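Local atomic coordinates of flavin-containing monooxygenase (Allium sativum, PDB entry 6WPU), a protein that probably catalyses the FAD-dependent S-oxygenation of S-allyl-L-cysteine in garlic, as a flavin-containing monooxygenase. Residues A[66-71]-A[78-83]; A[202-207]-A[291-296]; A[215-220]-A[240-245]. One frame throughout, in Å; residues are numbered along the deposited sequence. Where two conformers were deposited one is given.

Interaction 1: A[66-71]-A[78-83]; sequences DTEPDP and RPIVHS. With FAD (flavin-adenine dinucleotide), chain B.
E68 carries this contact with the two oxygens of its carboxylate. OE1 takes the N-H of R78 NE at 2.6 Å, a salt bridge that lies in the guanidinium plane yet meets the carboxylate from above its own plane, the two flat groups being turned 44° apart. OE2 accepts the backbone N-H of V81 from the anti side at 2.8 Å, with an N-H...O angle of 153°. Water 1 links the same two side chains a second time: it donates to E68 OE2 and accepts from R78 NH2. The glutamate reaches both partners because its CG stands beside the backbone N (chi1 -66°) and the chain then runs out straight. On the way CG passes V81 CG2 at 3.7 Å, and the same methyl lies 3.6 Å from T67 C. CD1 of I80 covers one face of the guanidinium near its rim, while P69 CG lies 3.7 Å from P79 CD. Farther out, S73 OG bonds E68 OE1, H205 NE2 bonds OE2, and E185 makes a salt bridge with R78 NH2, so each member of the buried ion pair has further polar partners. The 78-83 segment then leads to the cofactor. In one of its two conformers, H82 NE2 donates to FAD O2A, an oxygen of the diphosphate, at 2.6 Å, and there the ring lays one face against the ribose carbon C2B. The site is a loop-to-loop salt bridge beside the FAD pocket of a flavin-containing monooxygenase, where one of the two irregular segments supplies H82 to that pocket, at the diphosphate and the ribose.

Interaction 2: A[202-207]-A[291-296]; sequences MHSHNY and MHCTGY
S204 OG is gripped by two waters, each 2.7 Å away: water 2 connects it to Y296 OH, and water 3 accepts from G295 N. The hydroxyl sits between the backbone N and the carbonyl carbon (chi1 62°). Beside it the strands pair in parallel. H292 N donates to M202 O in the carbonyl plane, and S204 N to H292 O at 2.9 Å. That carbonyl oxygen lies over the centre of the H203 ring, 3.6 Å above its plane. H203 is held chiefly through ND1, which accepts the backbone N-H of H205 at 2.9 Å; NE2 adds a weak bond to G295 O. The CE1 edge of H203 points at the face of Y296, an edge-to-face pair with centroids 5.2 Å apart and planes at 67°. Y296 OH approaches the edge of the H205 ring and touches H205 CB, completing an aromatic cluster; S84 OG bonds both Y296 OH and H205 ND1. On the face of M202 and M291, the M291 chain starts anti to its amide nitrogen (chi1 178°) and bends back at the sulfur. Its CE touches Y207 CD1 (3.7 Å) and M202 SD (4.0 Å) in apolar contacts beside I230 of helix 225-234, while M291 SD makes an oblique Met-aromatic contact with the Y207 ring. G295 has backbone angles that would jam any CB against the preceding carbonyl. This is the C-terminal end of two neighbouring parallel strands, where the chains leave the sheet in a 3-10 turn and a loop through G295, the nearest atoms of the Y296 side chain and FAD about 5 Å apart.

Interaction 3: A[215-220]-A[240-245]; sequences DQVVVI and EVHIAN
The H242 side chain leaves the 240-244 strand on the face it shares with V217, V219 and E240. CB lies 4.0 Å from V218 O and 4.3 Å from V219 CG2. The ring stands beside the backbone N (chi1 -64°), which brings CD2 to 4.2 Å from V217 CG1, approached obliquely. At the tip NE2 donates to E240 OE2 at 2.7 Å, almost straight (167°), lying in the ring plane and using the anti lone pair of the carboxylate. ND1 is bonded to H265 NE2, and the rings of H265 and W263 meet the imidazole with their planes about 20° from its own. With an alanine here, E240 OE2 is likely to lose its mate, a gap to open beside V217, and W263 and H265 to be left without the ring against which they rest. Strands 217-221 and 240-244 are the two parallel strands of a beta-alpha-beta unit, joined through the crossover helix 225-234, as in Rossmann-type nucleotide-binding domains. Their pairing runs from E240 N, bonded to Q216 O, to A244 N, bonded to I220 O. Between these, V218 N gives to E240 O, H242 N to V218 O, and I220 N to H242 O. CA-H...O contacts fill the steps between, such as V219 CA to H242 O at 3.2 Å. V218, I220, V241 and I243 occupy the opposite face, which the helix covers: V218 meets V234, while S231 touches the other three. There I220 CG1 meets V241 CG1 at 3.9 Å, and I243 CG2 lies 3.6 Å from I220 O.

How the interactions relate
From the N terminus, interaction 1 comes first, closing a short loop of six residues between strand 47-52 and helix 95-98, beside the FAD. It is complete before interaction 2 opens at 202-207. Interaction 2 closes a long excursion of 83 residues, and interaction 3 falls wholly within it, closing the 19-residue crossover through helix 225-234. None of the loops cross. Interactions 2 and 3 belong to one sheet: strand 289-292 lies between 200-203 and 217-221, and M291 N bonds V219 O. Interaction 1 is joined to interaction 2 through N206, whose OD1 accepts from E68 N and whose ND2 probably bonds P71 O, so the cofactor-side loops rest against the end of that sheet.

Interaction 1: A[66-71]-A[78-83]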
loop_
_atom_site.group_PDB
_atom_site.type_symbol
_atom_site.label_atom_id
_atom_site.label_comp_id
_atom_site.label_asym_id
_atom_site.label_seq_id
_atom_site.Cartn_x
_atom_site.Cartn_y
_atom_site.Cartn_z
ATOM N N ASP A 66 9.715 -7.154 -14.910
ATOM C CA ASP A 66 10.958 -6.501 -14.514
ATOM C C ASP A 66 11.183 -6.684 -13.029
ATOM O O ASP A 66 10.236 -6.633 -12.234
ATOM C CB ASP A 66 10.916 -4.992 -14.800
ATOM C CG ASP A 66 10.826 -4.651 -16.279
ATOM O OD1 ASP A 66 10.887 -5.560 -17.135
ATOM O OD2 ASP A 66 10.682 -3.441 -16.581
ATOM N N THR A 67 12.449 -6.878 -12.650
ATOM C CA THR A 67 12.862 -6.881 -11.254
ATOM C C THR A 67 14.149 -6.081 -11.125
ATOM O O THR A 67 14.837 -5.807 -12.111
ATOM C CB THR A 67 13.099 -8.293 -10.706
ATOM O OG1 THR A 67 14.129 -8.916 -11.473
ATOM C CG2 THR A 67 11.847 -9.129 -10.794
ATOM N N GLU A 68 14.479 -5.726 -9.896
ATOM C CA GLU A 68 15.662 -4.903 -9.712
ATOM C C GLU A 68 16.926 -5.761 -9.812
ATOM O O GLU A 68 16.915 -6.938 -9.447
ATOM C CB GLU A 68 15.587 -4.178 -8.371
ATOM C CG GLU A 68 14.415 -3.168 -8.394
ATOM C CD GLU A 68 14.211 -2.371 -7.105
ATOM O OE1 GLU A 68 15.030 -2.508 -6.156
ATOM O OE2 GLU A 68 13.212 -1.601 -7.054
ATOM N N PRO A 69 18.012 -5.206 -10.361
ATOM C CA PRO A 69 19.233 -6.012 -10.541
ATOM C C PRO A 69 19.798 -6.553 -9.232
ATOM O O PRO A 69 20.429 -7.609 -9.232
ATOM C CB PRO A 69 20.205 -5.034 -11.219
ATOM C CG PRO A 69 19.351 -3.947 -11.763
ATOM C CD PRO A 69 18.146 -3.843 -10.895
ATOM N N ASP A 70 19.586 -5.859 -8.111
ATOM C CA ASP A 70 19.967 -6.367 -6.797
ATOM C C ASP A 70 18.778 -7.136 -6.233
ATOM O O ASP A 70 17.756 -6.513 -5.899
ATOM C CB ASP A 70 20.357 -5.208 -5.871
ATOM C CG ASP A 70 20.652 -5.649 -4.440
ATOM O OD1 ASP A 70 20.650 -6.863 -4.150
ATOM O OD2 ASP A 70 20.891 -4.769 -3.592
ATOM N N PRO A 71 18.845 -8.469 -6.125
ATOM C CA PRO A 71 17.688 -9.225 -5.608
ATOM C C PRO A 71 17.273 -8.816 -4.211
ATOM O O PRO A 71 16.123 -9.068 -3.827
ATOM C CB PRO A 71 18.164 -10.695 -5.645
ATOM C CG PRO A 71 19.632 -10.640 -5.877
ATOM C CD PRO A 71 19.927 -9.357 -6.585
ATOM N N ARG A 78 20.828 1.320 -7.462
ATOM C CA ARG A 78 20.160 0.360 -8.326
ATOM C C ARG A 78 19.010 1.028 -9.084
ATOM O O ARG A 78 18.392 1.970 -8.579
ATOM C CB ARG A 78 19.620 -0.810 -7.505
ATOM C CG ARG A 78 18.373 -0.465 -6.668
ATOM C CD ARG A 78 18.094 -1.505 -5.570
ATOM N NE ARG A 78 16.851 -1.170 -4.884
ATOM C CZ ARG A 78 16.777 -0.312 -3.873
ATOM N NH1 ARG A 78 17.888 0.273 -3.439
ATOM N NH2 ARG A 78 15.600 -0.033 -3.308
ATOM N N PRO A 79 18.720 0.575 -10.307
ATOM C CA PRO A 79 17.437 0.928 -10.934
ATOM C C PRO A 79 16.295 0.443 -10.056
ATOM O O PRO A 79 16.387 -0.610 -9.410
ATOM C CB PRO A 79 17.463 0.183 -12.276
ATOM C CG PRO A 79 18.870 -0.216 -12.495
ATOM C CD PRO A 79 19.540 -0.303 -11.158
ATOM N N ILE A 80 15.218 1.223 -10.025
ATOM C CA ILE A 80 14.070 0.940 -9.173
ATOM C C ILE A 80 12.946 0.392 -10.038
ATOM O O ILE A 80 12.612 0.980 -11.074
ATOM C CB ILE A 80 13.605 2.197 -8.411
ATOM C CG1 ILE A 80 14.731 2.747 -7.528
ATOM C CG2 ILE A 80 12.365 1.876 -7.543
ATOM C CD1 ILE A 80 15.332 1.691 -6.560
ATOM N N VAL A 81 12.358 -0.728 -9.620
ATOM C CA VAL A 81 11.108 -1.211 -10.198
ATOM C C VAL A 81 10.003 -0.860 -9.214
ATOM O O VAL A 81 10.089 -1.190 -8.025
ATOM C CB VAL A 81 11.157 -2.727 -10.473
ATOM C CG1 VAL A 81 9.838 -3.187 -11.037
ATOM C CG2 VAL A 81 12.284 -3.058 -11.450
ATOM N N HIS A 82 8.962 -0.186 -9.679
ATOM C CA HIS A 82 7.997 0.357 -8.722
ATOM C C HIS A 82 7.046 -0.717 -8.204
ATOM O O HIS A 82 6.789 -0.806 -6.992
ATOM C CB HIS A 82 7.174 1.500 -9.318
ATOM C CG HIS A 82 6.134 2.009 -8.363
ATOM N ND1 HIS A 82 6.387 3.006 -7.439
ATOM C CD2 HIS A 82 4.867 1.589 -8.124
ATOM C CE1 HIS A 82 5.307 3.199 -6.703
ATOM N NE2 HIS A 82 4.371 2.359 -7.104
ATOM N N SER A 83 6.540 -1.570 -9.088
ATOM C CA SER A 83 5.570 -2.591 -8.681
ATOM C C SER A 83 6.209 -3.798 -7.986
ATOM O O SER A 83 7.257 -4.299 -8.404
ATOM C CB SER A 83 4.774 -3.075 -9.891
ATOM O OG SER A 83 3.807 -4.022 -9.464
HETATM P PA FAD B . 1.129 3.202 -5.742
HETATM O O1A FAD B . 0.248 2.147 -6.413
HETATM O O2A FAD B . 2.480 2.887 -5.338
HETATM O O5B FAD B . 1.366 4.406 -6.629
HETATM C C5B FAD B . 2.286 5.472 -6.428
HETATM C C4B FAD B . 2.615 6.171 -7.766
HETATM O O4B FAD B . 3.426 7.305 -7.632
HETATM C C3B FAD B . 3.291 5.256 -8.752
HETATM O O3B FAD B . 2.633 5.271 -9.976
HETATM C C2B FAD B . 4.663 5.813 -8.901
HETATM O O2B FAD B . 5.205 5.609 -10.157
HETATM C C1B FAD B . 4.410 7.268 -8.630
HETATM N N9A FAD B . 5.565 7.983 -8.137
HETATM C C8A FAD B . 6.389 7.572 -7.096
HETATM N N7A FAD B . 7.363 8.472 -6.907
HETATM C C5A FAD B . 7.230 9.505 -7.839
HETATM C C6A FAD B . 7.941 10.671 -8.117
HETATM N N6A FAD B . 9.106 11.041 -7.350
HETATM N N1A FAD B . 7.523 11.487 -9.101
HETATM C C2A FAD B . 6.436 11.189 -9.859
HETATM N N3A FAD B . 5.715 10.066 -9.632
HETATM C C4A FAD B . 6.084 9.211 -8.638
HETATM N N1 FAD B . -5.155 -3.118 -2.039
HETATM C C2 FAD B . -6.466 -3.608 -2.376
HETATM O O2 FAD B . -7.531 -2.776 -2.349
HETATM N N3 FAD B . -6.673 -4.946 -2.626
HETATM C C4 FAD B . -5.609 -5.823 -2.639
HETATM O O4 FAD B . -5.778 -7.144 -2.896
HETATM C C4X FAD B . -4.222 -5.329 -2.534
HETATM N N5 FAD B . -3.153 -6.180 -2.788
HETATM C C5X FAD B . -1.857 -5.678 -2.723
HETATM C C6 FAD B . -0.777 -6.540 -2.965
HETATM C C7 FAD B . 0.517 -6.033 -2.915
HETATM C C7M FAD B . 1.669 -6.969 -3.166
HETATM C C8 FAD B . 0.742 -4.689 -2.623
HETATM C C8M FAD B . 2.123 -4.120 -2.551
HETATM C C9 FAD B . -0.333 -3.829 -2.376
HETATM C C9A FAD B . -1.629 -4.321 -2.427
HETATM N N10 FAD B . -2.734 -3.433 -2.192
HETATM C C10 FAD B . -4.044 -3.928 -2.251
HETATM C "C1'" FAD B . -2.494 -2.025 -1.837
HETATM C "C2'" FAD B . -2.130 -1.034 -2.922
HETATM O "O2'" FAD B . -0.986 -0.384 -2.549
HETATM C "C3'" FAD B . -3.260 -0.029 -2.944
HETATM O "O3'" FAD B . -4.290 -0.744 -3.509
HETATM C "C4'" FAD B . -3.018 1.223 -3.778
HETATM O "O4'" FAD B . -2.547 0.815 -5.010
HETATM C "C5'" FAD B . -2.102 2.289 -3.167
HETATM O "O5'" FAD B . -1.785 3.086 -4.271
HETATM P P FAD B . -0.902 4.399 -4.345
HETATM O O1P FAD B . -1.425 5.391 -5.452
HETATM O O2P FAD B . -0.816 4.907 -2.851
HETATM O O3P FAD B . 0.621 3.785 -4.453
HETATM O O HOH W 1 13.005 -0.563 -4.550
#

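Interaction 2: A[202-207]-A[291-296]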
loop_
_atom_site.group_PDB
_atom_site.type_symbol
_atom_site.label_atom_id
_atom_site.label_comp_id
_atom_site.label_asym_id
_atom_site.label_seq_id
_atom_site.Cartn_x
_atom_site.Cartn_y
_atom_site.Cartn_z
ATOM N N MET A 202 16.897 -12.793 -1.211
ATOM C CA MET A 202 16.126 -11.837 -1.997
ATOM C C MET A 202 14.989 -11.274 -1.153
ATOM O O MET A 202 14.603 -11.843 -0.130
ATOM C CB MET A 202 15.549 -12.478 -3.262
ATOM C CG MET A 202 14.621 -13.655 -2.955
ATOM S SD MET A 202 13.848 -14.369 -4.421
ATOM C CE MET A 202 12.891 -12.969 -5.041
ATOM N N HIS A 203 14.462 -10.138 -1.601
ATOM C CA HIS A 203 13.255 -9.548 -1.041
ATOM C C HIS A 203 12.093 -9.880 -1.967
ATOM O O HIS A 203 12.262 -9.978 -3.182
ATOM C CB HIS A 203 13.401 -8.024 -0.881
ATOM C CG HIS A 203 12.326 -7.400 -0.041
ATOM N ND1 HIS A 203 11.099 -7.031 -0.551
ATOM C CD2 HIS A 203 12.289 -7.099 1.281
ATOM C CE1 HIS A 203 10.352 -6.532 0.421
ATOM N NE2 HIS A 203 11.053 -6.562 1.541
ATOM N N SER A 204 10.917 -10.091 -1.379
ATOM C CA SER A 204 9.725 -10.395 -2.169
ATOM C C SER A 204 9.369 -9.290 -3.145
ATOM O O SER A 204 8.589 -9.534 -4.074
ATOM C CB SER A 204 8.525 -10.622 -1.249
ATOM O OG SER A 204 8.230 -9.449 -0.504
ATOM N N HIS A 205 9.905 -8.079 -2.953
ATOM C CA HIS A 205 9.711 -7.022 -3.942
ATOM C C HIS A 205 10.108 -7.490 -5.335
ATOM O O HIS A 205 9.552 -7.021 -6.330
ATOM C CB HIS A 205 10.524 -5.788 -3.561
ATOM C CG HIS A 205 10.417 -4.663 -4.547
ATOM N ND1 HIS A 205 9.238 -3.986 -4.778
ATOM C CD2 HIS A 205 11.352 -4.076 -5.334
ATOM C CE1 HIS A 205 9.447 -3.044 -5.682
ATOM N NE2 HIS A 205 10.722 -3.068 -6.027
ATOM N N ASN A 206 11.036 -8.436 -5.427
ATOM C CA ASN A 206 11.489 -8.938 -6.713
ATOM C C ASN A 206 10.886 -10.297 -7.058
ATOM O O ASN A 206 11.323 -10.929 -8.026
ATOM C CB ASN A 206 13.019 -8.987 -6.729
ATOM C CG ASN A 206 13.627 -7.602 -6.598
ATOM O OD1 ASN A 206 13.305 -6.709 -7.380
ATOM N ND2 ASN A 206 14.479 -7.405 -5.599
ATOM N N TYR A 207 9.875 -10.753 -6.313
ATOM C CA TYR A 207 9.273 -12.044 -6.623
ATOM C C TYR A 207 8.234 -11.865 -7.723
ATOM O O TYR A 207 7.367 -10.988 -7.633
ATOM C CB TYR A 207 8.627 -12.695 -5.393
ATOM C CG TYR A 207 7.937 -13.973 -5.822
ATOM C CD1 TYR A 207 8.692 -15.099 -6.204
ATOM C CD2 TYR A 207 6.557 -14.038 -5.943
ATOM C CE1 TYR A 207 8.075 -16.262 -6.645
ATOM C CE2 TYR A 207 5.923 -15.207 -6.395
ATOM C CZ TYR A 207 6.699 -16.309 -6.745
ATOM O OH TYR A 207 6.101 -17.454 -7.193
ATOM N N MET A 291 13.799 -15.777 1.190
ATOM C CA MET A 291 13.085 -14.604 0.695
ATOM C C MET A 291 12.529 -13.828 1.886
ATOM O O MET A 291 11.812 -14.398 2.716
ATOM C CB MET A 291 11.961 -15.000 -0.264
ATOM C CG MET A 291 11.147 -13.776 -0.756
ATOM S SD MET A 291 9.679 -14.190 -1.733
ATOM C CE MET A 291 10.307 -15.427 -2.879
ATOM N N HIS A 292 12.878 -12.543 1.987
ATOM C CA HIS A 292 12.265 -11.669 2.994
ATOM C C HIS A 292 10.919 -11.183 2.467
ATOM O O HIS A 292 10.873 -10.435 1.486
ATOM C CB HIS A 292 13.136 -10.454 3.311
ATOM C CG HIS A 292 14.533 -10.772 3.737
ATOM N ND1 HIS A 292 15.065 -10.314 4.923
ATOM C CD2 HIS A 292 15.522 -11.465 3.121
ATOM C CE1 HIS A 292 16.316 -10.731 5.028
ATOM N NE2 HIS A 292 16.619 -11.428 3.947
ATOM N N CYS A 293 9.823 -11.616 3.084
ATOM C CA CYS A 293 8.515 -11.002 2.810
ATOM C C CYS A 293 8.131 -10.107 3.984
ATOM O O CYS A 293 7.091 -10.249 4.611
ATOM C CB CYS A 293 7.451 -12.073 2.534
ATOM S SG CYS A 293 5.948 -11.478 1.610
ATOM N N THR A 294 9.031 -9.171 4.276
ATOM C CA THR A 294 8.982 -8.357 5.480
ATOM C C THR A 294 8.487 -6.934 5.221
ATOM O O THR A 294 8.593 -6.085 6.109
ATOM C CB THR A 294 10.373 -8.333 6.113
ATOM O OG1 THR A 294 11.354 -8.286 5.062
ATOM C CG2 THR A 294 10.610 -9.602 6.946
ATOM N N GLY A 295 7.960 -6.654 4.039
ATOM C CA GLY A 295 7.301 -5.381 3.795
ATOM C C GLY A 295 8.243 -4.261 3.388
ATOM O O GLY A 295 9.355 -4.467 2.878
ATOM N N TYR A 296 7.774 -3.037 3.634
ATOM C CA TYR A 296 8.352 -1.855 3.020
ATOM C C TYR A 296 8.457 -0.729 4.036
ATOM O O TYR A 296 7.952 -0.815 5.159
ATOM C CB TYR A 296 7.524 -1.420 1.808
ATOM C CG TYR A 296 7.505 -2.495 0.758
ATOM C CD1 TYR A 296 8.461 -2.514 -0.255
ATOM C CD2 TYR A 296 6.549 -3.511 0.793
ATOM C CE1 TYR A 296 8.472 -3.513 -1.212
ATOM C CE2 TYR A 296 6.552 -4.523 -0.157
ATOM C CZ TYR A 296 7.516 -4.519 -1.153
ATOM O OH TYR A 296 7.531 -5.532 -2.092
HETATM O O HOH W 2 6.303 -7.957 -1.720
HETATM O O HOH W 3 7.326 -7.962 1.606
#

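Interaction 3: A[215-220]-A[240-245]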
loop_
_atom_site.group_PDB
_atom_site.type_symbol
_atom_site.label_atom_id
_atom_site.label_comp_id
_atom_site.label_asym_id
_atom_site.label_seq_id
_atom_site.Cartn_x
_atom_site.Cartn_y
_atom_site.Cartn_z
ATOM N N ASP A 215 12.107 -27.390 -7.703
ATOM C CA ASP A 215 12.937 -28.325 -6.940
ATOM C C ASP A 215 13.891 -27.627 -5.959
ATOM O O ASP A 215 14.866 -28.225 -5.505
ATOM C CB ASP A 215 13.726 -29.244 -7.879
ATOM C CG ASP A 215 14.220 -30.501 -7.177
ATOM O OD1 ASP A 215 13.453 -31.039 -6.352
ATOM O OD2 ASP A 215 15.367 -30.935 -7.438
ATOM N N GLN A 216 13.653 -26.369 -5.614
ATOM C CA GLN A 216 14.480 -25.685 -4.631
ATOM C C GLN A 216 13.854 -25.826 -3.251
ATOM O O GLN A 216 12.659 -26.097 -3.116
ATOM C CB GLN A 216 14.617 -24.194 -4.969
ATOM C CG GLN A 216 15.202 -23.905 -6.345
ATOM C CD GLN A 216 16.543 -24.581 -6.530
ATOM O OE1 GLN A 216 17.542 -24.150 -5.969
ATOM N NE2 GLN A 216 16.564 -25.664 -7.300
ATOM N N VAL A 217 14.675 -25.625 -2.221
ATOM C CA VAL A 217 14.197 -25.485 -0.849
ATOM C C VAL A 217 14.201 -23.999 -0.511
ATOM O O VAL A 217 15.260 -23.353 -0.529
ATOM C CB VAL A 217 15.061 -26.280 0.139
ATOM C CG1 VAL A 217 14.584 -26.020 1.558
ATOM C CG2 VAL A 217 15.024 -27.789 -0.170
ATOM N N VAL A 218 13.022 -23.458 -0.196
ATOM C CA VAL A 218 12.799 -22.018 -0.082
ATOM C C VAL A 218 12.285 -21.703 1.315
ATOM O O VAL A 218 11.362 -22.363 1.812
ATOM C CB VAL A 218 11.801 -21.519 -1.139
ATOM C CG1 VAL A 218 11.691 -19.976 -1.102
ATOM C CG2 VAL A 218 12.210 -22.009 -2.533
ATOM N N VAL A 219 12.877 -20.700 1.947
ATOM C CA VAL A 219 12.369 -20.156 3.198
ATOM C C VAL A 219 11.749 -18.792 2.902
ATOM O O VAL A 219 12.375 -17.942 2.253
ATOM C CB VAL A 219 13.473 -20.063 4.262
ATOM C CG1 VAL A 219 12.927 -19.412 5.537
ATOM C CG2 VAL A 219 14.038 -21.464 4.565
ATOM N N ILE A 220 10.502 -18.609 3.329
ATOM C CA ILE A 220 9.787 -17.344 3.202
ATOM C C ILE A 220 9.639 -16.783 4.608
ATOM O O ILE A 220 8.987 -17.406 5.455
ATOM C CB ILE A 220 8.402 -17.520 2.552
ATOM C CG1 ILE A 220 8.441 -18.407 1.302
ATOM C CG2 ILE A 220 7.781 -16.177 2.250
ATOM C CD1 ILE A 220 8.856 -17.727 0.070
ATOM N N GLU A 240 10.557 -27.854 -1.412
ATOM C CA GLU A 240 10.017 -27.560 -0.086
ATOM C C GLU A 240 9.907 -26.058 0.123
ATOM O O GLU A 240 10.798 -25.300 -0.276
ATOM C CB GLU A 240 10.882 -28.137 1.026
ATOM C CG GLU A 240 10.865 -29.649 1.106
ATOM C CD GLU A 240 11.801 -30.163 2.180
ATOM O OE1 GLU A 240 12.292 -31.307 2.047
ATOM O OE2 GLU A 240 12.055 -29.408 3.153
ATOM N N VAL A 241 8.819 -25.634 0.762
ATOM C CA VAL A 241 8.628 -24.247 1.179
ATOM C C VAL A 241 8.460 -24.237 2.694
ATOM O O VAL A 241 7.652 -24.996 3.238
ATOM C CB VAL A 241 7.422 -23.600 0.472
ATOM C CG1 VAL A 241 7.294 -22.123 0.859
ATOM C CG2 VAL A 241 7.562 -23.745 -1.047
ATOM N N HIS A 242 9.244 -23.404 3.372
ATOM C CA HIS A 242 9.187 -23.258 4.821
ATOM C C HIS A 242 8.907 -21.794 5.138
ATOM O O HIS A 242 9.673 -20.914 4.726
ATOM C CB HIS A 242 10.499 -23.708 5.465
ATOM C CG HIS A 242 10.798 -25.165 5.281
ATOM N ND1 HIS A 242 10.491 -26.111 6.232
ATOM C CD2 HIS A 242 11.375 -25.836 4.253
ATOM C CE1 HIS A 242 10.870 -27.304 5.802
ATOM N NE2 HIS A 242 11.399 -27.163 4.599
ATOM N N ILE A 243 7.805 -21.529 5.839
ATOM C CA ILE A 243 7.452 -20.172 6.250
ATOM C C ILE A 243 7.961 -19.959 7.666
ATOM O O ILE A 243 7.689 -20.771 8.557
ATOM C CB ILE A 243 5.937 -19.927 6.169
ATOM C CG1 ILE A 243 5.384 -20.384 4.819
ATOM C CG2 ILE A 243 5.628 -18.450 6.378
ATOM C CD1 ILE A 243 3.894 -20.126 4.646
ATOM N N ALA A 244 8.723 -18.883 7.870
ATOM C CA ALA A 244 9.125 -18.445 9.205
ATOM C C ALA A 244 8.197 -17.298 9.564
ATOM O O ALA A 244 8.359 -16.189 9.061
ATOM C CB ALA A 244 10.583 -18.006 9.241
ATOM N N ASN A 245 7.213 -17.566 10.421
ATOM C CA ASN A 245 6.123 -16.626 10.699
ATOM C C ASN A 245 6.181 -16.340 12.193
ATOM O O ASN A 245 5.718 -17.147 13.009
ATOM C CB ASN A 245 4.771 -17.206 10.267
ATOM C CG ASN A 245 3.576 -16.341 10.685
ATOM O OD1 ASN A 245 3.713 -15.362 11.413
ATOM N ND2 ASN A 245 2.394 -16.722 10.225
#